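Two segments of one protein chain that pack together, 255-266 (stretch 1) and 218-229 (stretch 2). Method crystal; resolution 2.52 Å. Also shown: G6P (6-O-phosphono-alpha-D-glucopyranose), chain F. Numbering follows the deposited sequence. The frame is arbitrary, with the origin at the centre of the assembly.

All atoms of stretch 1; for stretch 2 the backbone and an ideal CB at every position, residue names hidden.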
ATOM      1  N   SER A 255      13.899   8.562 -27.497  1.00 55.38           N
ATOM      2  CA  SER A 255      12.614   9.230 -27.656  1.00 54.70           C
ATOM      3  C   SER A 255      11.802   8.683 -28.824  1.00 54.59           C
ATOM      4  O   SER A 255      10.612   8.997 -28.927  1.00 53.87           O
ATOM      5  CB  SER A 255      12.823  10.736 -27.834  1.00 54.52           C
ATOM      6  OG  SER A 255      13.642  11.008 -28.957  1.00 57.24           O
ATOM      7  N   SER A 256      12.410   7.883 -29.699  1.00 55.72           N
ATOM      8  CA  SER A 256      11.689   7.287 -30.816  1.00 58.53           C
ATOM      9  C   SER A 256      11.147   5.902 -30.494  1.00 59.05           C
ATOM     10  O   SER A 256      10.093   5.520 -31.018  1.00 60.94           O
ATOM     11  CB  SER A 256      12.594   7.206 -32.048  1.00 60.59           C
ATOM     12  OG  SER A 256      13.002   8.495 -32.470  1.00 61.22           O
HETATM   13  N   MSE A 257      11.838   5.143 -29.651  1.00 53.81           N
HETATM   14  CA  MSE A 257      11.403   3.798 -29.292  1.00 54.80           C
HETATM   15  C   MSE A 257      10.319   3.840 -28.219  1.00 52.73           C
HETATM   16  O   MSE A 257       9.363   3.067 -28.259  1.00 53.21           O
HETATM   17  CB  MSE A 257      12.593   2.964 -28.813  1.00 55.87           C
HETATM   18  CG  MSE A 257      13.710   2.842 -29.838  1.00 56.55           C
HETATM   19 SE   MSE A 257      15.331   2.020 -29.129  0.70 54.96          SE
HETATM   20  CE  MSE A 257      14.668   0.208 -28.867  1.00 54.27           C
ATOM     21  N   PHE A 258      10.477   4.753 -27.263  1.00 49.67           N
ATOM     22  CA  PHE A 258       9.526   4.940 -26.171  1.00 48.69           C
ATOM     23  C   PHE A 258       8.954   6.346 -26.292  1.00 49.26           C
ATOM     24  O   PHE A 258       9.651   7.330 -26.018  1.00 49.98           O
ATOM     25  CB  PHE A 258      10.202   4.716 -24.820  1.00 49.25           C
ATOM     26  CG  PHE A 258      11.097   3.508 -24.788  1.00 50.17           C
ATOM     27  CD1 PHE A 258      10.562   2.233 -24.719  1.00 50.78           C
ATOM     28  CD2 PHE A 258      12.475   3.649 -24.836  1.00 50.21           C
ATOM     29  CE1 PHE A 258      11.384   1.120 -24.696  1.00 49.96           C
ATOM     30  CE2 PHE A 258      13.302   2.540 -24.811  1.00 50.77           C
ATOM     31  CZ  PHE A 258      12.755   1.274 -24.741  1.00 50.20           C
ATOM     32  N   THR A 259       7.689   6.438 -26.698  1.00 50.41           N
ATOM     33  CA  THR A 259       7.089   7.689 -27.139  1.00 50.69           C
ATOM     34  C   THR A 259       6.216   8.354 -26.080  1.00 51.39           C
ATOM     35  O   THR A 259       5.535   9.336 -26.387  1.00 55.50           O
ATOM     36  CB  THR A 259       6.264   7.452 -28.405  1.00 50.43           C
ATOM     37  OG1 THR A 259       5.184   6.557 -28.111  1.00 47.46           O
ATOM     38  CG2 THR A 259       7.132   6.846 -29.497  1.00 51.32           C
ATOM     39  N   ASP A 260       6.218   7.849 -24.846  1.00 48.21           N
ATOM     40  CA  ASP A 260       5.381   8.446 -23.810  1.00 45.41           C
ATOM     41  C   ASP A 260       5.931   9.797 -23.368  1.00 43.44           C
ATOM     42  O   ASP A 260       5.241  10.819 -23.447  1.00 42.95           O
ATOM     43  CB  ASP A 260       5.262   7.497 -22.615  1.00 46.60           C
ATOM     44  CG  ASP A 260       4.438   6.264 -22.927  1.00 49.37           C
ATOM     45  OD1 ASP A 260       3.370   6.404 -23.560  1.00 50.56           O
ATOM     46  OD2 ASP A 260       4.859   5.154 -22.539  1.00 50.50           O
ATOM     47  N   TYR A 261       7.176   9.821 -22.899  1.00 43.25           N
ATOM     48  CA  TYR A 261       7.767  11.010 -22.306  1.00 43.53           C
ATOM     49  C   TYR A 261       9.079  11.343 -23.006  1.00 45.08           C
ATOM     50  O   TYR A 261       9.636  10.537 -23.755  1.00 48.14           O
ATOM     51  CB  TYR A 261       8.012  10.816 -20.802  1.00 42.31           C
ATOM     52  CG  TYR A 261       6.864  10.162 -20.066  1.00 40.69           C
ATOM     53  CD1 TYR A 261       5.563  10.625 -20.212  1.00 40.17           C
ATOM     54  CD2 TYR A 261       7.082   9.073 -19.232  1.00 39.71           C
ATOM     55  CE1 TYR A 261       4.511  10.027 -19.543  1.00 39.72           C
ATOM     56  CE2 TYR A 261       6.036   8.468 -18.560  1.00 39.74           C
ATOM     57  CZ  TYR A 261       4.754   8.948 -18.719  1.00 40.55           C
ATOM     58  OH  TYR A 261       3.711   8.349 -18.051  1.00 42.69           O
ATOM     59  N   LEU A 262       9.564  12.554 -22.752  1.00 43.97           N
ATOM     60  CA  LEU A 262      10.899  12.941 -23.188  1.00 46.20           C
ATOM     61  C   LEU A 262      11.918  12.454 -22.166  1.00 48.77           C
ATOM     62  O   LEU A 262      11.823  12.821 -20.989  1.00 48.46           O
ATOM     63  CB  LEU A 262      10.992  14.451 -23.355  1.00 44.96           C
ATOM     64  CG  LEU A 262      10.323  15.008 -24.612  1.00 45.04           C
ATOM     65  CD1 LEU A 262      10.248  16.524 -24.559  1.00 47.78           C
ATOM     66  CD2 LEU A 262      11.079  14.551 -25.849  1.00 43.15           C
ATOM     67  N   PRO A 263      12.895  11.645 -22.561  1.00 49.74           N
ATOM     68  CA  PRO A 263      13.748  10.979 -21.576  1.00 48.58           C
ATOM     69  C   PRO A 263      14.797  11.901 -20.980  1.00 47.99           C
ATOM     70  O   PRO A 263      15.216  12.891 -21.583  1.00 46.42           O
ATOM     71  CB  PRO A 263      14.411   9.864 -22.391  1.00 49.48           C
ATOM     72  CG  PRO A 263      14.493  10.433 -23.767  1.00 51.22           C
ATOM     73  CD  PRO A 263      13.253  11.277 -23.942  1.00 50.74           C
ATOM     74  N   ASN A 264      15.220  11.553 -19.767  1.00 48.99           N
ATOM     75  CA  ASN A 264      16.397  12.176 -19.188  1.00 50.20           C
ATOM     76  C   ASN A 264      17.630  11.771 -19.988  1.00 50.27           C
ATOM     77  O   ASN A 264      17.690  10.687 -20.575  1.00 49.79           O
ATOM     78  CB  ASN A 264      16.553  11.775 -17.720  1.00 51.52           C
ATOM     79  CG  ASN A 264      17.623  12.580 -16.998  1.00 53.13           C
ATOM     80  OD1 ASN A 264      18.767  12.663 -17.446  1.00 54.01           O
ATOM     81  ND2 ASN A 264      17.250  13.180 -15.874  1.00 53.36           N
ATOM     82  N   THR A 265      18.619  12.666 -20.011  1.00 52.74           N
ATOM     83  CA  THR A 265      19.805  12.442 -20.831  1.00 56.62           C
ATOM     84  C   THR A 265      20.557  11.186 -20.401  1.00 58.07           C
ATOM     85  O   THR A 265      21.067  10.439 -21.245  1.00 58.96           O
ATOM     86  CB  THR A 265      20.708  13.677 -20.766  1.00 59.23           C
ATOM     87  OG1 THR A 265      20.206  14.683 -21.655  1.00 61.73           O
ATOM     88  CG2 THR A 265      22.132  13.337 -21.147  1.00 60.26           C
ATOM     89  N   TYR A 266      20.606  10.915 -19.095  1.00 57.81           N
ATOM     90  CA  TYR A 266      21.425   9.824 -18.576  1.00 59.36           C
ATOM     91  C   TYR A 266      20.860   8.437 -18.866  1.00 61.16           C
ATOM     92  O   TYR A 266      21.500   7.450 -18.486  1.00 59.76           O
ATOM     93  CB  TYR A 266      21.628   9.996 -17.072  1.00 59.62           C
ATOM     94  CG  TYR A 266      22.782  10.906 -16.724  1.00 61.11           C
ATOM     95  CD1 TYR A 266      24.069  10.403 -16.593  1.00 61.37           C
ATOM     96  CD2 TYR A 266      22.589  12.267 -16.533  1.00 62.36           C
ATOM     97  CE1 TYR A 266      25.131  11.228 -16.277  1.00 62.57           C
ATOM     98  CE2 TYR A 266      23.645  13.099 -16.216  1.00 63.27           C
ATOM     99  CZ  TYR A 266      24.913  12.576 -16.090  1.00 63.60           C
ATOM    100  OH  TYR A 266      25.969  13.401 -15.775  1.00 63.74           O
ATOM    101  N   UNK A 218       5.456  19.250 -29.577  1.00 56.64           N
ATOM    102  CA  UNK A 218       6.357  19.937 -30.496  1.00 58.32           C
ATOM    103  C   UNK A 218       7.814  19.611 -30.186  1.00 56.42           C
ATOM    104  O   UNK A 218       8.637  19.491 -31.100  1.00 55.70           O
ATOM    105  CB  UNK A 218       6.131  21.449 -30.431  1.00 58.32           C
ATOM    106  N   UNK A 219       8.148  19.466 -28.902  1.00 56.41           N
ATOM    107  CA  UNK A 219       9.524  19.162 -28.523  1.00 56.46           C
ATOM    108  C   UNK A 219       9.913  17.749 -28.939  1.00 55.50           C
ATOM    109  O   UNK A 219      10.979  17.538 -29.530  1.00 54.15           O
ATOM    110  CB  UNK A 219       9.710  19.334 -27.014  1.00 56.46           C
ATOM    111  N   UNK A 220       9.059  16.767 -28.643  1.00 56.72           N
ATOM    112  CA  UNK A 220       9.372  15.391 -29.010  1.00 60.98           C
ATOM    113  C   UNK A 220       9.402  15.193 -30.521  1.00 67.55           C
ATOM    114  O   UNK A 220       9.978  14.207 -30.990  1.00 68.64           O
ATOM    115  CB  UNK A 220       8.353  14.437 -28.383  1.00 60.98           C
ATOM    116  N   UNK A 221       8.807  16.108 -31.288  1.00 72.51           N
ATOM    117  CA  UNK A 221       8.962  16.067 -32.739  1.00 74.80           C
ATOM    118  C   UNK A 221      10.394  16.397 -33.144  1.00 72.27           C
ATOM    119  O   UNK A 221      10.940  15.793 -34.075  1.00 73.40           O
ATOM    120  CB  UNK A 221       7.988  17.039 -33.408  1.00 74.80           C
ATOM    121  N   UNK A 222      11.017  17.354 -32.452  1.00 65.92           N
ATOM    122  CA  UNK A 222      12.388  17.741 -32.760  1.00 62.10           C
ATOM    123  C   UNK A 222      13.396  16.771 -32.155  1.00 58.74           C
ATOM    124  O   UNK A 222      14.423  16.474 -32.775  1.00 60.69           O
ATOM    125  CB  UNK A 222      12.661  19.160 -32.256  1.00 62.10           C
ATOM    126  N   UNK A 223      13.124  16.275 -30.947  1.00 53.82           N
ATOM    127  CA  UNK A 223      14.087  15.418 -30.261  1.00 50.23           C
ATOM    128  C   UNK A 223      14.216  14.074 -30.968  1.00 51.26           C
ATOM    129  O   UNK A 223      15.307  13.496 -31.035  1.00 51.58           O
ATOM    130  CB  UNK A 223      13.675  15.210 -28.802  1.00 50.23           C
ATOM    131  N   UNK A 224      13.113  13.559 -31.517  1.00 51.36           N
ATOM    132  CA  UNK A 224      13.155  12.265 -32.191  1.00 52.72           C
ATOM    133  C   UNK A 224      14.030  12.283 -33.438  1.00 56.96           C
ATOM    134  O   UNK A 224      14.488  11.221 -33.874  1.00 58.06           O
ATOM    135  CB  UNK A 224      11.738  11.827 -32.565  1.00 52.72           C
ATOM    136  N   UNK A 225      14.281  13.456 -34.018  1.00 59.64           N
ATOM    137  CA  UNK A 225      15.092  13.567 -35.224  1.00 64.05           C
ATOM    138  C   UNK A 225      16.490  14.109 -34.963  1.00 65.21           C
ATOM    139  O   UNK A 225      17.451  13.647 -35.586  1.00 69.14           O
ATOM    140  CB  UNK A 225      14.382  14.464 -36.240  1.00 64.05           C
ATOM    141  N   UNK A 226      16.637  15.072 -34.053  1.00 61.90           N
ATOM    142  CA  UNK A 226      17.933  15.675 -33.775  1.00 61.52           C
ATOM    143  C   UNK A 226      18.356  15.566 -32.317  1.00 59.96           C
ATOM    144  O   UNK A 226      19.446  16.034 -31.969  1.00 61.41           O
ATOM    145  CB  UNK A 226      17.910  17.149 -34.185  1.00 61.52           C
ATOM    146  N   UNK A 227      17.536  14.966 -31.458  1.00 57.84           N
ATOM    147  CA  UNK A 227      17.873  14.941 -30.051  1.00 57.27           C
ATOM    148  C   UNK A 227      17.639  16.301 -29.410  1.00 57.09           C
ATOM    149  O   UNK A 227      16.881  17.141 -29.903  1.00 57.19           O
ATOM    150  CB  UNK A 227      19.327  14.506 -29.860  1.00 57.27           C
ATOM    151  N   UNK A 228      18.319  16.511 -28.285  1.00 56.72           N
ATOM    152  CA  UNK A 228      18.263  17.779 -27.571  1.00 55.54           C
ATOM    153  C   UNK A 228      19.191  18.833 -28.163  1.00 60.54           C
ATOM    154  O   UNK A 228      19.506  19.818 -27.485  1.00 62.09           O
ATOM    155  CB  UNK A 228      18.612  17.558 -26.098  1.00 55.54           C
ATOM    156  N   UNK A 229      19.629  18.653 -29.406  1.00 63.27           N
ATOM    157  CA  UNK A 229      20.554  19.564 -30.068  1.00 67.88           C
ATOM    158  C   UNK A 229      19.793  20.352 -31.124  1.00 72.32           C
ATOM    159  O   UNK A 229      19.124  19.766 -31.985  1.00 70.88           O
ATOM    160  CB  UNK A 229      21.728  18.806 -30.691  1.00 67.88           C
TER
HETATM  161  C1  G6P F 502      25.552  17.689 -15.523  1.00 91.49           C
HETATM  162  C2  G6P F 502      25.274  16.479 -14.634  1.00 90.50           C
HETATM  163  C3  G6P F 502      26.453  16.194 -13.711  1.00 89.51           C
HETATM  164  C4  G6P F 502      27.749  16.128 -14.509  1.00 88.54           C
HETATM  165  C5  G6P F 502      27.897  17.401 -15.334  1.00 88.09           C
HETATM  166  C6  G6P F 502      29.199  17.436 -16.129  1.00 84.11           C
HETATM  167  O1  G6P F 502      25.634  18.867 -14.713  1.00 92.79           O
HETATM  168  O2  G6P F 502      24.102  16.723 -13.847  1.00 90.32           O
HETATM  169  O3  G6P F 502      26.240  14.953 -13.030  1.00 89.80           O
HETATM  170  O4  G6P F 502      28.862  15.992 -13.619  1.00 88.53           O
HETATM  171  O5  G6P F 502      26.784  17.510 -16.222  1.00 90.46           O
HETATM  172  O6  G6P F 502      30.029  16.324 -15.802  1.00 80.37           O
HETATM  173  P   G6P F 502      31.574  16.323 -16.253  1.00 77.48           P
HETATM  174  O1P G6P F 502      31.831  14.902 -16.689  1.00 77.80           O
HETATM  175  O2P G6P F 502      32.324  16.756 -15.016  1.00 77.65           O
HETATM  176  O3P G6P F 502      31.616  17.331 -17.377  1.00 76.76           O

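Position 218, in a helix that begins earlier in the chain, has nothing of stretch 1 within 5.5 Å of its ideal CB, so the contact sets no preference; the residue is Lys218. At 219 CA-to-CB points toward stretch 1, and the ideal CB lies 3.8 Å from Leu262 CD1. An apolar side chain would suit, whether alanine, valine or a longer aliphatic. It is Leu219, whose CB makes that apolar contact.

At 220 the bond points sideways, yet the ideal CB is 3.7 Å from Leu262 CD2, while farther out the carbonyls of Thr259 and Asp260 offer acceptors. A long donor such as lysine or arginine could cover the leucine and reach them; a plain aliphatic would satisfy the first part alone. Lys220 does both: its CB packs 3.7 Å from Leu262 CD2, and NZ donates to Thr259 O at 3.2 Å and to Asp260 O at 3.0 Å.

Positions 221 and 222 have no neighbour in stretch 1, so many residues would fit. They are Glu221 and His222; NE2 of His222 donates to the backbone O of 229 at 2.9 Å, tying the helix to the segment beyond its end.

At 223 CA-to-CB again points toward stretch 1, with the ideal CB 4.0 Å from Leu262 CD2 and 4.2 Å from Ser255 OG. A compact side chain, aliphatic or small and polar, is plausible. Val223 lays CB against Leu262 CD2 at 4.0 Å and CG1 3.6 Å from Ser255 OG.

At 224 the ideal CB sits 3.6 Å from Ser256 OG, its bond pointing sideways, and Ser255 O is a nearby acceptor; a long donor could run along this backbone, though a shorter polar residue is conceivable. Arg224 extends with chi2 and chi3 both t. Its NE donates to Ser255 O at 3.1 Å with an N-H...acceptor angle of 146°, the oxygen lying at the guanidinium edge, and NH2 comes 3.3 Å from Thr259 CB.

Positions 225 and 226 meet no part of stretch 1, so the contact leaves the choice open; they are Lys225 and Tyr226. At 227 the helix ends with phi 75°, a value that by itself favours glycine, and Gly227 is found, within a type II' turn from Tyr226 to position 229.

At 228 CA-to-CB points toward stretch 1, but nothing lies within 5.5 Å of the ideal CB. A long side chain is needed to cross the gap, and Pro263 O would reward a terminal donor. Tyr228 fits: OH donates to Pro263 O at 2.7 Å, in the ring-edge direction, and approaches Leu262 CB at 3.5 Å. Position 229 is out of reach, so stretch 1 sets no preference there; it is Val229.

Stretch 2, residues 218-229: KLKEHVRKYGYV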
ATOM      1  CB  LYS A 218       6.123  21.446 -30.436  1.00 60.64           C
ATOM      2  CG  LYS A 218       6.787  22.222 -31.561  1.00 63.34           C
ATOM      3  CD  LYS A 218       6.771  23.718 -31.288  1.00 65.90           C
ATOM      4  CE  LYS A 218       5.381  24.204 -30.911  1.00 67.52           C
ATOM      5  NZ  LYS A 218       4.387  23.941 -31.987  1.00 69.73           N
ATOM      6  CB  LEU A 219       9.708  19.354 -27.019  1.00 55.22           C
ATOM      7  CG  LEU A 219       9.983  20.791 -26.579  1.00 55.78           C
ATOM      8  CD1 LEU A 219       9.878  20.920 -25.073  1.00 52.12           C
ATOM      9  CD2 LEU A 219      11.357  21.227 -27.061  1.00 57.80           C
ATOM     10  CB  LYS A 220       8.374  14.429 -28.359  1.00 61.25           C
ATOM     11  CG  LYS A 220       6.927  14.627 -28.773  1.00 64.08           C
ATOM     12  CD  LYS A 220       5.976  14.237 -27.647  1.00 64.07           C
ATOM     13  CE  LYS A 220       6.276  12.851 -27.104  1.00 64.28           C
ATOM     14  NZ  LYS A 220       5.349  12.482 -25.999  1.00 62.95           N
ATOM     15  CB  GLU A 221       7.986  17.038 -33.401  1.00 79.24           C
ATOM     16  CG  GLU A 221       8.057  17.038 -34.918  1.00 85.34           C
ATOM     17  CD  GLU A 221       7.776  18.399 -35.518  1.00 90.63           C
ATOM     18  OE1 GLU A 221       7.899  19.409 -34.793  1.00 90.40           O
ATOM     19  OE2 GLU A 221       7.434  18.460 -36.717  1.00 94.26           O
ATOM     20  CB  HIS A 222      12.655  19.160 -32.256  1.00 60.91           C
ATOM     21  CG  HIS A 222      14.073  19.609 -32.425  1.00 61.39           C
ATOM     22  ND1 HIS A 222      14.482  20.402 -33.475  1.00 63.57           N
ATOM     23  CD2 HIS A 222      15.178  19.383 -31.674  1.00 60.23           C
ATOM     24  CE1 HIS A 222      15.776  20.644 -33.366  1.00 64.14           C
ATOM     25  NE2 HIS A 222      16.223  20.036 -32.281  1.00 61.95           N
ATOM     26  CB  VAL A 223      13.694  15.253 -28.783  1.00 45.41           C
ATOM     27  CG1 VAL A 223      14.653  14.311 -28.074  1.00 42.27           C
ATOM     28  CG2 VAL A 223      13.671  16.606 -28.090  1.00 44.96           C
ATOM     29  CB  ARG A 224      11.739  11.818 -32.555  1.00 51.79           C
ATOM     30  CG  ARG A 224      10.950  11.256 -31.385  1.00 49.09           C
ATOM     31  CD  ARG A 224       9.475  11.147 -31.721  1.00 48.49           C
ATOM     32  NE  ARG A 224       8.672  10.801 -30.552  1.00 46.11           N
ATOM     33  CZ  ARG A 224       7.349  10.909 -30.498  1.00 46.17           C
ATOM     34  NH1 ARG A 224       6.675  11.363 -31.547  1.00 45.26           N
ATOM     35  NH2 ARG A 224       6.699  10.571 -29.395  1.00 44.70           N
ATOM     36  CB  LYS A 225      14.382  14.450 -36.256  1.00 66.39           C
ATOM     37  CG  LYS A 225      13.299  13.722 -37.038  1.00 67.92           C
ATOM     38  CD  LYS A 225      11.968  14.458 -36.998  1.00 67.96           C
ATOM     39  CE  LYS A 225      12.022  15.763 -37.770  1.00 69.17           C
ATOM     40  NZ  LYS A 225      10.683  16.414 -37.831  1.00 68.38           N
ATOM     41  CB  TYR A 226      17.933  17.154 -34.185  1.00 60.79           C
ATOM     42  CG  TYR A 226      17.255  17.432 -35.506  1.00 61.61           C
ATOM     43  CD1 TYR A 226      17.845  17.056 -36.705  1.00 64.09           C
ATOM     44  CD2 TYR A 226      16.028  18.080 -35.553  1.00 60.83           C
ATOM     45  CE1 TYR A 226      17.227  17.312 -37.915  1.00 66.32           C
ATOM     46  CE2 TYR A 226      15.404  18.341 -36.757  1.00 63.65           C
ATOM     47  CZ  TYR A 226      16.008  17.955 -37.935  1.00 66.39           C
ATOM     48  OH  TYR A 226      15.388  18.214 -39.136  1.00 68.63           O
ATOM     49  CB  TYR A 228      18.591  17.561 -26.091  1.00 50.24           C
ATOM     50  CG  TYR A 228      17.500  16.851 -25.322  1.00 46.31           C
ATOM     51  CD1 TYR A 228      16.166  17.198 -25.491  1.00 45.42           C
ATOM     52  CD2 TYR A 228      17.803  15.830 -24.431  1.00 46.10           C
ATOM     53  CE1 TYR A 228      15.165  16.552 -24.790  1.00 44.22           C
ATOM     54  CE2 TYR A 228      16.810  15.177 -23.726  1.00 44.60           C
ATOM     55  CZ  TYR A 228      15.492  15.542 -23.910  1.00 43.61           C
ATOM     56  OH  TYR A 228      14.499  14.896 -23.210  1.00 43.07           O
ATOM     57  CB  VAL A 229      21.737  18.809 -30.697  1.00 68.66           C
ATOM     58  CG1 VAL A 229      22.460  19.695 -31.695  1.00 71.97           C
ATOM     59  CG2 VAL A 229      22.697  18.339 -29.617  1.00 68.02           C
TER
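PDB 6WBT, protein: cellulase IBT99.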